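Local coordinates for peroxinectin A (PDB 6ERC), which uses hydrogen peroxide at its haem to oxidise phenolic donors and halides such as iodide, and also thiocyanate, as a secreted animal-type haem peroxidase with antibacterial activity, at residues I22-R28 against E141-G147; F35-P41 against R118-T122; I80-S86 against V292-T297. The contacts are given in a common frame with arbitrary orientation. Numbering follows the deposited sequence.

Contact 1: I22-R28 against E141-G147; sequences IFTPFIR and EQINSLG. With NA (sodium ion), chain K.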
loop_
_atom_site.group_PDB
_atom_site.type_symbol
_atom_site.label_atom_id
_atom_site.label_comp_id
_atom_site.label_asym_id
_atom_site.label_seq_id
_atom_site.Cartn_x
_atom_site.Cartn_y
_atom_site.Cartn_z
ATOM N N ILE A 22 9.112 -5.061 13.213
ATOM C CA ILE A 22 7.793 -5.633 12.986
ATOM C C ILE A 22 7.078 -5.853 14.316
ATOM O O ILE A 22 7.704 -6.074 15.361
ATOM C CB ILE A 22 7.921 -6.945 12.191
ATOM C CG1 ILE A 22 6.544 -7.466 11.781
ATOM C CG2 ILE A 22 8.669 -7.998 13.001
ATOM C CD1 ILE A 22 6.586 -8.502 10.679
ATOM N N PHE A 23 5.744 -5.783 14.274
ATOM C CA PHE A 23 4.893 -6.045 15.439
ATOM C C PHE A 23 5.096 -5.000 16.534
ATOM O O PHE A 23 5.134 -5.323 17.722
ATOM C CB PHE A 23 5.132 -7.458 15.987
ATOM C CG PHE A 23 4.937 -8.546 14.970
ATOM C CD1 PHE A 23 3.784 -8.602 14.205
ATOM C CD2 PHE A 23 5.915 -9.509 14.775
ATOM C CE1 PHE A 23 3.608 -9.604 13.267
ATOM C CE2 PHE A 23 5.742 -10.510 13.838
ATOM C CZ PHE A 23 4.590 -10.557 13.083
ATOM N N THR A 24 5.216 -3.735 16.136
ATOM C CA THR A 24 5.353 -2.649 17.100
ATOM C C THR A 24 4.245 -1.616 16.908
ATOM O O THR A 24 3.756 -1.428 15.787
ATOM C CB THR A 24 6.714 -1.950 16.972
ATOM O OG1 THR A 24 6.868 -1.429 15.649
ATOM C CG2 THR A 24 7.849 -2.916 17.280
ATOM N N PRO A 25 3.814 -0.947 17.982
ATOM C CA PRO A 25 2.709 0.015 17.855
ATOM C C PRO A 25 3.004 1.075 16.806
ATOM O O PRO A 25 4.155 1.461 16.572
ATOM C CB PRO A 25 2.598 0.642 19.254
ATOM C CG PRO A 25 3.402 -0.224 20.188
ATOM C CD PRO A 25 4.151 -1.253 19.384
ATOM N N PHE A 26 1.936 1.522 16.146
ATOM C CA PHE A 26 2.041 2.642 15.219
ATOM C C PHE A 26 2.347 3.935 15.970
ATOM O O PHE A 26 2.211 4.029 17.196
ATOM C CB PHE A 26 0.747 2.819 14.414
ATOM C CG PHE A 26 0.569 1.819 13.311
ATOM C CD1 PHE A 26 1.258 1.951 12.117
ATOM C CD2 PHE A 26 -0.321 0.763 13.449
ATOM C CE1 PHE A 26 1.079 1.040 11.092
ATOM C CE2 PHE A 26 -0.502 -0.150 12.427
ATOM C CZ PHE A 26 0.199 -0.010 11.247
ATOM N N ILE A 27 2.755 4.938 15.210
ATOM C CA ILE A 27 2.946 6.284 15.729
ATOM C C ILE A 27 1.664 7.080 15.503
ATOM O O ILE A 27 0.840 6.745 14.649
ATOM C CB ILE A 27 4.167 6.972 15.061
ATOM C CG1 ILE A 27 5.459 6.222 15.396
ATOM C CG2 ILE A 27 4.303 8.430 15.478
ATOM C CD1 ILE A 27 5.808 6.198 16.880
ATOM N N ARG A 28 1.482 8.137 16.291
ATOM C CA ARG A 28 0.355 9.047 16.145
ATOM C C ARG A 28 0.873 10.452 15.882
ATOM O O ARG A 28 1.720 10.956 16.626
ATOM C CB ARG A 28 -0.530 9.046 17.397
ATOM C CG ARG A 28 -1.241 7.733 17.674
ATOM C CD ARG A 28 -2.546 7.609 16.903
ATOM N NE ARG A 28 -3.235 6.365 17.236
ATOM C CZ ARG A 28 -4.405 5.990 16.732
ATOM N NH1 ARG A 28 -5.043 6.761 15.863
ATOM N NH2 ARG A 28 -4.939 4.835 17.101
ATOM N N GLU A 141 -2.878 1.013 21.441
ATOM C CA GLU A 141 -2.341 1.445 20.163
ATOM C C GLU A 141 -2.341 0.283 19.186
ATOM O O GLU A 141 -2.128 -0.870 19.579
ATOM C CB GLU A 141 -0.917 2.004 20.336
ATOM C CG GLU A 141 -0.313 2.621 19.079
ATOM C CD GLU A 141 -1.256 3.603 18.389
ATOM O OE1 GLU A 141 -2.033 3.168 17.511
ATOM O OE2 GLU A 141 -1.223 4.807 18.723
ATOM N N GLN A 142 -2.631 0.590 17.922
ATOM C CA GLN A 142 -2.661 -0.454 16.912
ATOM C C GLN A 142 -1.249 -0.925 16.572
ATOM O O GLN A 142 -0.264 -0.188 16.706
ATOM C CB GLN A 142 -3.375 0.028 15.642
ATOM C CG GLN A 142 -4.903 -0.039 15.705
ATOM C CD GLN A 142 -5.509 1.044 16.579
ATOM O OE1 GLN A 142 -5.060 2.189 16.572
ATOM N NE2 GLN A 142 -6.536 0.684 17.337
ATOM N N ILE A 143 -1.161 -2.184 16.138
ATOM C CA ILE A 143 0.115 -2.872 15.923
ATOM C C ILE A 143 0.388 -2.971 14.430
ATOM O O ILE A 143 -0.465 -3.435 13.660
ATOM C CB ILE A 143 0.128 -4.272 16.584
ATOM C CG1 ILE A 143 0.278 -4.157 18.124
ATOM C CG2 ILE A 143 1.256 -5.131 15.977
ATOM C CD1 ILE A 143 1.725 -4.182 18.635
ATOM N N ASN A 144 1.576 -2.533 14.026
ATOM C CA ASN A 144 2.042 -2.702 12.654
ATOM C C ASN A 144 2.659 -4.089 12.511
ATOM O O ASN A 144 3.747 -4.355 13.037
ATOM C CB ASN A 144 3.061 -1.623 12.273
ATOM C CG ASN A 144 3.420 -1.657 10.800
ATOM O OD1 ASN A 144 2.888 -2.467 10.041
ATOM N ND2 ASN A 144 4.308 -0.775 10.388
ATOM N N SER A 145 1.970 -4.975 11.800
ATOM C CA SER A 145 2.466 -6.330 11.567
ATOM C C SER A 145 3.423 -6.402 10.381
ATOM O O SER A 145 3.374 -7.345 9.586
ATOM C CB SER A 145 1.285 -7.280 11.378
ATOM O OG SER A 145 0.553 -7.424 12.584
ATOM N N LEU A 146 4.305 -5.416 10.250
ATOM C CA LEU A 146 5.257 -5.360 9.153
ATOM C C LEU A 146 6.357 -4.378 9.526
ATOM O O LEU A 146 6.123 -3.422 10.270
ATOM C CB LEU A 146 4.580 -4.930 7.847
ATOM C CG LEU A 146 5.073 -5.596 6.565
ATOM C CD1 LEU A 146 4.607 -7.041 6.491
ATOM C CD2 LEU A 146 4.591 -4.818 5.357
ATOM N N GLY A 147 7.559 -4.626 9.010
ATOM C CA GLY A 147 8.665 -3.719 9.240
ATOM C C GLY A 147 8.408 -2.358 8.625
ATOM O O GLY A 147 7.991 -2.265 7.467
HETATM NA NA NA K . 9.427 -3.215 5.479
#
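Strand 24-25 forms one edge of a four-stranded antiparallel sheet by pairing with strand 139-144, and the pairing starts at a G1 beta bulge in which Phe23 and Thr24 both face Asn144. Asn144 O accepts a short bond from Phe23 N (2.7 Å) and a weak one from Thr24 N (3.5 Å); Phe23, with positive phi, takes the first bulge position. In return Asn144 N donates to Thr24 O at 3.0 Å. Pro25 has no amide hydrogen and sits opposite Ile143 in a non-hydrogen-bonded pair, so the proline costs no strand bond; its CA lies 3.2 Å from Gln142 O, which also accepts from Phe26 N (2.8 Å).

Most polar side chains also find partners. Arg28 NE makes a salt bridge with Glu141 OE2 at 2.9 Å, while Arg28 NH2 donates to His390 O. Glu141 OE1 takes the amide Gln142 N (2.7 Å), and both it and Gln142 OE1 receive Asn294 ND2. Thr24 OG1 bonds with Ser21 O and Gln291 OE1, and the Asn144 amide joins Leu85 N and Met83 O. The Phe26 ring, close to the haem, has Asn144 CB over one face in a CH-pi contact. Where the second segment leaves the sheet, Gly147 O binds the sodium ion at 2.6 Å.

Contact 2: F35-P41 against R118-T122; sequences FNKNGFP and RTRAT. With BMA (beta-D-mannopyranose), chain H.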
loop_
_atom_site.group_PDB
_atom_site.type_symbol
_atom_site.label_atom_id
_atom_site.label_comp_id
_atom_site.label_asym_id
_atom_site.label_seq_id
_atom_site.Cartn_x
_atom_site.Cartn_y
_atom_site.Cartn_z
ATOM N N PHE A 35 -11.856 4.778 20.883
ATOM C CA PHE A 35 -12.351 3.806 19.919
ATOM C C PHE A 35 -12.858 2.525 20.569
ATOM O O PHE A 35 -13.344 1.641 19.858
ATOM C CB PHE A 35 -11.262 3.472 18.883
ATOM C CG PHE A 35 -9.914 3.168 19.479
ATOM C CD1 PHE A 35 -9.615 1.900 19.948
ATOM C CD2 PHE A 35 -8.938 4.148 19.552
ATOM C CE1 PHE A 35 -8.377 1.621 20.490
ATOM C CE2 PHE A 35 -7.697 3.873 20.093
ATOM C CZ PHE A 35 -7.417 2.608 20.561
ATOM N N ASN A 36 -12.764 2.405 21.892
ATOM C CA ASN A 36 -13.375 1.302 22.634
ATOM C C ASN A 36 -12.965 -0.050 22.041
ATOM O O ASN A 36 -13.767 -0.792 21.474
ATOM C CB ASN A 36 -14.898 1.467 22.647
ATOM C CG ASN A 36 -15.565 0.632 23.715
ATOM O OD1 ASN A 36 -15.594 1.011 24.882
ATOM N ND2 ASN A 36 -16.113 -0.506 23.320
ATOM N N LYS A 37 -11.674 -0.351 22.209
ATOM C CA LYS A 37 -11.060 -1.506 21.560
ATOM C C LYS A 37 -11.893 -2.772 21.743
ATOM O O LYS A 37 -12.271 -3.431 20.768
ATOM C CB LYS A 37 -9.647 -1.720 22.110
ATOM C CG LYS A 37 -8.875 -2.835 21.412
ATOM C CD LYS A 37 -7.690 -3.315 22.242
ATOM C CE LYS A 37 -8.120 -4.189 23.418
ATOM N NZ LYS A 37 -8.787 -5.449 22.977
ATOM N N ASN A 38 -12.173 -3.137 22.995
ATOM C CA ASN A 38 -12.814 -4.418 23.273
ATOM C C ASN A 38 -14.249 -4.488 22.765
ATOM O O ASN A 38 -14.787 -5.593 22.629
ATOM C CB ASN A 38 -12.780 -4.696 24.776
ATOM C CG ASN A 38 -11.373 -4.893 25.295
ATOM O OD1 ASN A 38 -10.519 -5.454 24.607
ATOM N ND2 ASN A 38 -11.122 -4.424 26.513
ATOM N N GLY A 39 -14.883 -3.350 22.491
ATOM C CA GLY A 39 -16.218 -3.347 21.925
ATOM C C GLY A 39 -16.262 -2.666 20.575
ATOM O O GLY A 39 -15.286 -2.716 19.822
ATOM N N PHE A 40 -17.403 -2.030 20.244
ATOM C CA PHE A 40 -17.478 -1.204 19.049
ATOM C C PHE A 40 -17.122 0.240 19.395
ATOM O O PHE A 40 -17.334 0.680 20.528
ATOM C CB PHE A 40 -18.884 -1.241 18.451
ATOM C CG PHE A 40 -19.390 -2.624 18.123
ATOM C CD1 PHE A 40 -18.522 -3.694 17.984
ATOM C CD2 PHE A 40 -20.746 -2.843 17.943
ATOM C CE1 PHE A 40 -19.003 -4.959 17.676
ATOM C CE2 PHE A 40 -21.230 -4.102 17.638
ATOM C CZ PHE A 40 -20.358 -5.160 17.504
ATOM N N PRO A 41 -16.577 1.015 18.460
ATOM C CA PRO A 41 -16.382 2.445 18.728
ATOM C C PRO A 41 -17.713 3.177 18.791
ATOM O O PRO A 41 -18.654 2.856 18.061
ATOM C CB PRO A 41 -15.538 2.926 17.542
ATOM C CG PRO A 41 -14.978 1.697 16.929
ATOM C CD PRO A 41 -15.969 0.612 17.184
ATOM N N ARG A 118 -11.389 -6.136 13.837
ATOM C CA ARG A 118 -10.636 -4.963 14.251
ATOM C C ARG A 118 -9.142 -5.259 14.268
ATOM O O ARG A 118 -8.708 -6.394 14.481
ATOM C CB ARG A 118 -11.104 -4.489 15.627
ATOM C CG ARG A 118 -12.569 -4.064 15.657
ATOM C CD ARG A 118 -12.936 -3.364 16.957
ATOM N NE ARG A 118 -12.284 -2.063 17.088
ATOM C CZ ARG A 118 -12.537 -1.188 18.057
ATOM N NH1 ARG A 118 -13.437 -1.464 18.989
ATOM N NH2 ARG A 118 -11.892 -0.032 18.092
ATOM N N THR A 119 -8.355 -4.214 14.033
ATOM C CA THR A 119 -6.910 -4.358 13.943
ATOM C C THR A 119 -6.312 -4.778 15.277
ATOM O O THR A 119 -6.760 -4.348 16.341
ATOM C CB THR A 119 -6.283 -3.045 13.485
ATOM O OG1 THR A 119 -6.921 -2.622 12.275
ATOM C CG2 THR A 119 -4.788 -3.220 13.235
ATOM N N ARG A 120 -5.287 -5.624 15.208
ATOM C CA ARG A 120 -4.561 -6.011 16.405
ATOM C C ARG A 120 -4.075 -4.778 17.143
ATOM O O ARG A 120 -3.522 -3.843 16.553
ATOM C CB ARG A 120 -3.374 -6.905 16.044
ATOM C CG ARG A 120 -2.523 -7.374 17.226
ATOM C CD ARG A 120 -1.287 -8.099 16.736
ATOM N NE ARG A 120 -0.270 -8.255 17.772
ATOM C CZ ARG A 120 0.905 -8.849 17.579
ATOM N NH1 ARG A 120 1.215 -9.353 16.388
ATOM N NH2 ARG A 120 1.774 -8.945 18.576
ATOM N N ALA A 121 -4.293 -4.796 18.450
ATOM C CA ALA A 121 -3.899 -3.697 19.312
ATOM C C ALA A 121 -3.244 -4.257 20.565
ATOM O O ALA A 121 -3.378 -5.440 20.895
ATOM C CB ALA A 121 -5.095 -2.798 19.688
ATOM N N THR A 122 -2.520 -3.383 21.250
ATOM C CA THR A 122 -1.803 -3.731 22.463
ATOM C C THR A 122 -1.890 -2.560 23.429
ATOM O O THR A 122 -2.006 -1.399 23.022
ATOM C CB THR A 122 -0.326 -4.077 22.165
ATOM O OG1 THR A 122 0.215 -4.822 23.259
ATOM C CG2 THR A 122 0.517 -2.790 21.953
HETATM C C1 BMA H . 0.125 -6.387 23.383
HETATM C C2 BMA H . -0.079 -7.804 22.750
HETATM C C3 BMA H . 1.256 -8.284 22.130
HETATM C C4 BMA H . 2.468 -7.873 23.015
HETATM C C5 BMA H . 1.959 -7.538 24.428
HETATM C C6 BMA H . 3.064 -7.257 25.433
HETATM O O2 BMA H . -1.031 -7.766 21.695
HETATM O O3 BMA H . 1.413 -7.796 20.813
HETATM O O4 BMA H . 3.396 -8.942 23.104
HETATM O O5 BMA H . 1.159 -6.352 24.341
HETATM O O6 BMA H . 2.786 -7.947 26.668
#
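Arg118 NH2 donates to Phe35 O at 2.8 Å, and Arg118 NH1 donates to Asn36 O at 2.6 Å and to Gly39 O at a very short 2.4 Å, so one guanidinium gathers the first and last carbonyls of a type I beta turn, Asn36 to Gly39, together with that of Phe35 just before it. The turn is closed by its own bond, Gly39 N to Asn36 O (3.0 Å), which makes Asn36 O a shared acceptor. Arg118 belongs to strand 113-124 of the four-stranded sheet, and its NE is held in a salt bridge with Asp389, so the side chain ties the loop 35-41 to the sheet and to helix 379-390.

The flat group is also sandwiched: Lys37 CA lies over one face and Pro41 CG over the opposite one, 3.7 Å from Arg118 NH2. Further out, the aliphatic part of Lys37 packs on the strand, with its CD 3.7 Å from Ala121 CB, and its ammonium makes a cation-pi contact with Tyr140. Beyond Ala121 the strand carries a sugar. A mannose is covalently attached to Thr122, its C1 lying 1.6 Å from Thr122 OG1, and Arg120 NH2 donates to the mannose O3 at 2.5 Å.

Contact 3: I80-S86 against V292-T297; sequences IHNMALS and VSNEFT. With NA (sodium ion), chain K; HEM (protoporphyrin IX containing Fe), chain F.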
loop_
_atom_site.group_PDB
_atom_site.type_symbol
_atom_site.label_atom_id
_atom_site.label_comp_id
_atom_site.label_asym_id
_atom_site.label_seq_id
_atom_site.Cartn_x
_atom_site.Cartn_y
_atom_site.Cartn_z
ATOM N N ILE A 80 3.395 0.538 -0.162
ATOM C CA ILE A 80 2.823 0.396 1.174
ATOM C C ILE A 80 3.057 -1.006 1.713
ATOM O O ILE A 80 3.238 -1.193 2.923
ATOM C CB ILE A 80 1.321 0.752 1.180
ATOM C CG1 ILE A 80 0.784 0.731 2.612
ATOM C CG2 ILE A 80 0.523 -0.205 0.310
ATOM C CD1 ILE A 80 1.286 1.881 3.464
ATOM N N HIS A 81 3.051 -2.014 0.842
ATOM C CA HIS A 81 3.350 -3.368 1.288
ATOM C C HIS A 81 4.790 -3.522 1.765
ATOM O O HIS A 81 5.132 -4.576 2.312
ATOM C CB HIS A 81 3.053 -4.363 0.165
ATOM C CG HIS A 81 1.599 -4.472 -0.175
ATOM N ND1 HIS A 81 1.139 -5.165 -1.273
ATOM C CD2 HIS A 81 0.500 -3.974 0.441
ATOM C CE1 HIS A 81 -0.179 -5.090 -1.321
ATOM N NE2 HIS A 81 -0.592 -4.371 -0.292
ATOM N N ASN A 82 5.633 -2.509 1.572
ATOM C CA ASN A 82 6.962 -2.471 2.164
ATOM C C ASN A 82 6.987 -1.789 3.526
ATOM O O ASN A 82 8.059 -1.706 4.134
ATOM C CB ASN A 82 7.944 -1.742 1.235
ATOM C CG ASN A 82 8.542 -2.649 0.181
ATOM O OD1 ASN A 82 9.521 -3.352 0.436
ATOM N ND2 ASN A 82 7.967 -2.629 -1.015
ATOM N N MET A 83 5.849 -1.308 4.022
ATOM C CA MET A 83 5.872 -0.396 5.162
ATOM C C MET A 83 4.879 -0.734 6.267
ATOM O O MET A 83 5.230 -0.623 7.442
ATOM C CB MET A 83 5.617 1.035 4.663
ATOM C CG MET A 83 6.670 1.548 3.696
ATOM S SD MET A 83 6.349 3.224 3.109
ATOM C CE MET A 83 6.480 4.147 4.632
ATOM N N ALA A 84 3.649 -1.122 5.932
ATOM C CA ALA A 84 2.615 -1.226 6.955
ATOM C C ALA A 84 1.647 -2.362 6.659
ATOM O O ALA A 84 1.290 -2.604 5.504
ATOM C CB ALA A 84 1.837 0.088 7.073
ATOM N N LEU A 85 1.215 -3.042 7.721
ATOM C CA LEU A 85 0.132 -4.015 7.643
ATOM C C LEU A 85 -0.686 -3.927 8.921
ATOM O O LEU A 85 -0.152 -4.127 10.015
ATOM C CB LEU A 85 0.657 -5.441 7.456
ATOM C CG LEU A 85 -0.429 -6.522 7.441
ATOM C CD1 LEU A 85 -1.256 -6.428 6.170
ATOM C CD2 LEU A 85 0.169 -7.906 7.596
ATOM N N SER A 86 -1.980 -3.640 8.781
ATOM C CA SER A 86 -2.890 -3.590 9.924
ATOM C C SER A 86 -3.565 -4.952 10.050
ATOM O O SER A 86 -4.720 -5.154 9.670
ATOM C CB SER A 86 -3.900 -2.464 9.751
ATOM O OG SER A 86 -3.245 -1.208 9.699
ATOM N N VAL A 292 5.900 3.808 11.127
ATOM C CA VAL A 292 4.788 4.371 10.373
ATOM C C VAL A 292 3.790 5.016 11.329
ATOM O O VAL A 292 3.557 4.526 12.442
ATOM C CB VAL A 292 4.113 3.285 9.518
ATOM C CG1 VAL A 292 2.866 3.838 8.819
ATOM C CG2 VAL A 292 5.093 2.725 8.498
ATOM N N SER A 293 3.193 6.120 10.895
ATOM C CA SER A 293 2.167 6.789 11.678
ATOM C C SER A 293 0.804 6.181 11.385
ATOM O O SER A 293 0.521 5.736 10.269
ATOM C CB SER A 293 2.133 8.287 11.376
ATOM O OG SER A 293 1.633 8.523 10.072
ATOM N N ASN A 294 -0.050 6.174 12.409
ATOM C CA ASN A 294 -1.378 5.593 12.262
ATOM C C ASN A 294 -2.193 6.330 11.211
ATOM O O ASN A 294 -2.975 5.708 10.482
ATOM C CB ASN A 294 -2.101 5.609 13.607
ATOM C CG ASN A 294 -3.109 4.494 13.735
ATOM O OD1 ASN A 294 -3.974 4.318 12.875
ATOM N ND2 ASN A 294 -2.995 3.717 14.807
ATOM N N GLU A 295 -2.016 7.647 11.106
ATOM C CA GLU A 295 -2.780 8.420 10.136
ATOM C C GLU A 295 -2.284 8.183 8.717
ATOM O O GLU A 295 -3.073 8.254 7.769
ATOM C CB GLU A 295 -2.711 9.910 10.473
ATOM C CG GLU A 295 -3.262 10.278 11.847
ATOM C CD GLU A 295 -2.280 9.990 12.972
ATOM O OE1 GLU A 295 -1.251 9.331 12.715
ATOM O OE2 GLU A 295 -2.539 10.428 14.114
ATOM N N PHE A 296 -0.989 7.903 8.553
ATOM C CA PHE A 296 -0.431 7.676 7.222
ATOM C C PHE A 296 -1.066 6.458 6.568
ATOM O O PHE A 296 -1.651 6.549 5.483
ATOM C CB PHE A 296 1.088 7.509 7.319
ATOM C CG PHE A 296 1.747 7.116 6.020
ATOM C CD1 PHE A 296 2.095 8.076 5.082
ATOM C CD2 PHE A 296 2.033 5.787 5.744
ATOM C CE1 PHE A 296 2.705 7.717 3.888
ATOM C CE2 PHE A 296 2.646 5.424 4.550
ATOM C CZ PHE A 296 2.981 6.390 3.625
ATOM N N THR A 297 -0.965 5.300 7.220
ATOM C CA THR A 297 -1.457 4.071 6.614
ATOM C C THR A 297 -2.976 3.969 6.673
ATOM O O THR A 297 -3.591 3.433 5.745
ATOM C CB THR A 297 -0.813 2.859 7.295
ATOM O OG1 THR A 297 -1.153 1.669 6.577
ATOM C CG2 THR A 297 -1.270 2.717 8.738
HETATM NA NA NA K . 9.427 -3.215 5.479
HETATM C CHA HEM F . -5.179 -1.462 2.555
HETATM C CHB HEM F . -6.988 -3.580 -1.397
HETATM C CHC HEM F . -4.633 -0.356 -4.177
HETATM C CHD HEM F . -3.028 1.898 -0.201
HETATM C C1A HEM F . -5.918 -2.271 1.728
HETATM C C2A HEM F . -6.884 -3.253 2.152
HETATM C C3A HEM F . -7.392 -3.842 1.066
HETATM C C4A HEM F . -6.753 -3.249 -0.087
HETATM C CMA HEM F . -8.457 -4.960 1.022
HETATM C CAA HEM F . -7.250 -3.533 3.619
HETATM C CBA HEM F . -8.685 -3.062 3.812
HETATM C CGA HEM F . -8.936 -2.763 5.267
HETATM O O1A HEM F . -8.287 -1.836 5.818
HETATM O O2A HEM F . -9.796 -3.446 5.877
HETATM C C1B HEM F . -6.488 -2.900 -2.481
HETATM C C2B HEM F . -6.735 -3.249 -3.859
HETATM C C3B HEM F . -6.083 -2.366 -4.634
HETATM C C4B HEM F . -5.405 -1.425 -3.764
HETATM C CMB HEM F . -7.604 -4.455 -4.267
HETATM C CAB HEM F . -6.012 -2.271 -6.176
HETATM C CBB HEM F . -6.698 -3.078 -6.992
HETATM C C1C HEM F . -3.997 0.546 -3.351
HETATM C C2C HEM F . -3.197 1.684 -3.770
HETATM C C3C HEM F . -2.750 2.308 -2.659
HETATM C C4C HEM F . -3.260 1.575 -1.521
HETATM C CMC HEM F . -2.979 2.021 -5.261
HETATM C CAC HEM F . -1.865 3.564 -2.442
HETATM C CBC HEM F . -1.323 4.315 -3.402
HETATM C C1D HEM F . -3.433 1.160 0.885
HETATM C C2D HEM F . -3.062 1.404 2.259
HETATM C C3D HEM F . -3.667 0.480 3.012
HETATM C C4D HEM F . -4.424 -0.389 2.146
HETATM C CMD HEM F . -2.154 2.556 2.736
HETATM C CAD HEM F . -3.575 0.298 4.537
HETATM C CBD HEM F . -2.252 -0.420 4.780
HETATM C CGD HEM F . -2.348 -1.359 5.958
HETATM O O1D HEM F . -2.798 -2.517 5.761
HETATM O O2D HEM F . -1.972 -0.970 7.092
HETATM N NA HEM F . -5.861 -2.294 0.352
HETATM N NB HEM F . -5.675 -1.785 -2.456
HETATM N NC HEM F . -4.010 0.512 -1.973
HETATM N ND HEM F . -4.263 0.058 0.853
HETATM FE FE HEM F . -4.914 -0.883 -0.782
#
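Val292 opens the second segment by packing on the loop that follows helix 70-80: its CG2 lies 3.5 Å from Met83 O, and its CG1 is 4.3 Å from Ala84 CB. Ser293 does not touch that loop and acts as N-cap of helix 294-300, its OG accepting from Phe296 N at 3.1 Å. Asn294 and Glu295, in the first turn, find their partners elsewhere: Asn294 ND2 at Glu141, Asn294 OD1 at His390, and Glu295 at Ala30 N.

With Phe296 the helix returns to the first segment: Phe296 CE2 lies 3.9 Å from Ile80 CD1, at the end of helix 70-80, and 4.0 Å from Met83 CE, while Gln461 of helix 452-467 touches the Phe296 side chain. Here the capped helix and the end of helix 70-80 form part of the haem pocket of an animal haem peroxidase. The facing loop holds His81, the predicted proton acceptor of the active site, and Asn82, whose backbone O binds sodium at 2.4 Å.

Thr297 ends the segment at the haem itself. Thr297 OG1 packs 3.4 Å from Ala84 CB. Thr297 OG1 also hydrogen-bonds to propionate atom O2D of the haem at 2.8 Å; Ser86 OG reaches the same O2D at 2.9 Å. Ser86 N adds a weak bond to haem O1D at 3.3 Å, so this propionate is gripped from both segments, and Ile80 CG1 lies 3.5 Å from the haem methyl CMD.

Contacts 1 and 2 meet in the four-stranded antiparallel sheet, whose adjacent strands 113-124 and 139-144 each supply a segment; their centres are about 14 Å apart. Ile143 N to Arg120 O (2.9 Å) is a probable hydrogen bond between them. Contact 3, nearer the chain centre, has its centre about 8 Å from that of contact 1 and 18 Å from that of contact 2. Probable bonds Asn294 N to Ile27 O (2.5 Å) and Ser145 N to Leu85 O (2.9 Å) join it to contact 1. Along the chain contact 2 falls between the segments of contact 1, whereas contact 3 alternates with both. The sheet is thus connected inward to the haem, and Gly147 and Asn82 share sodium.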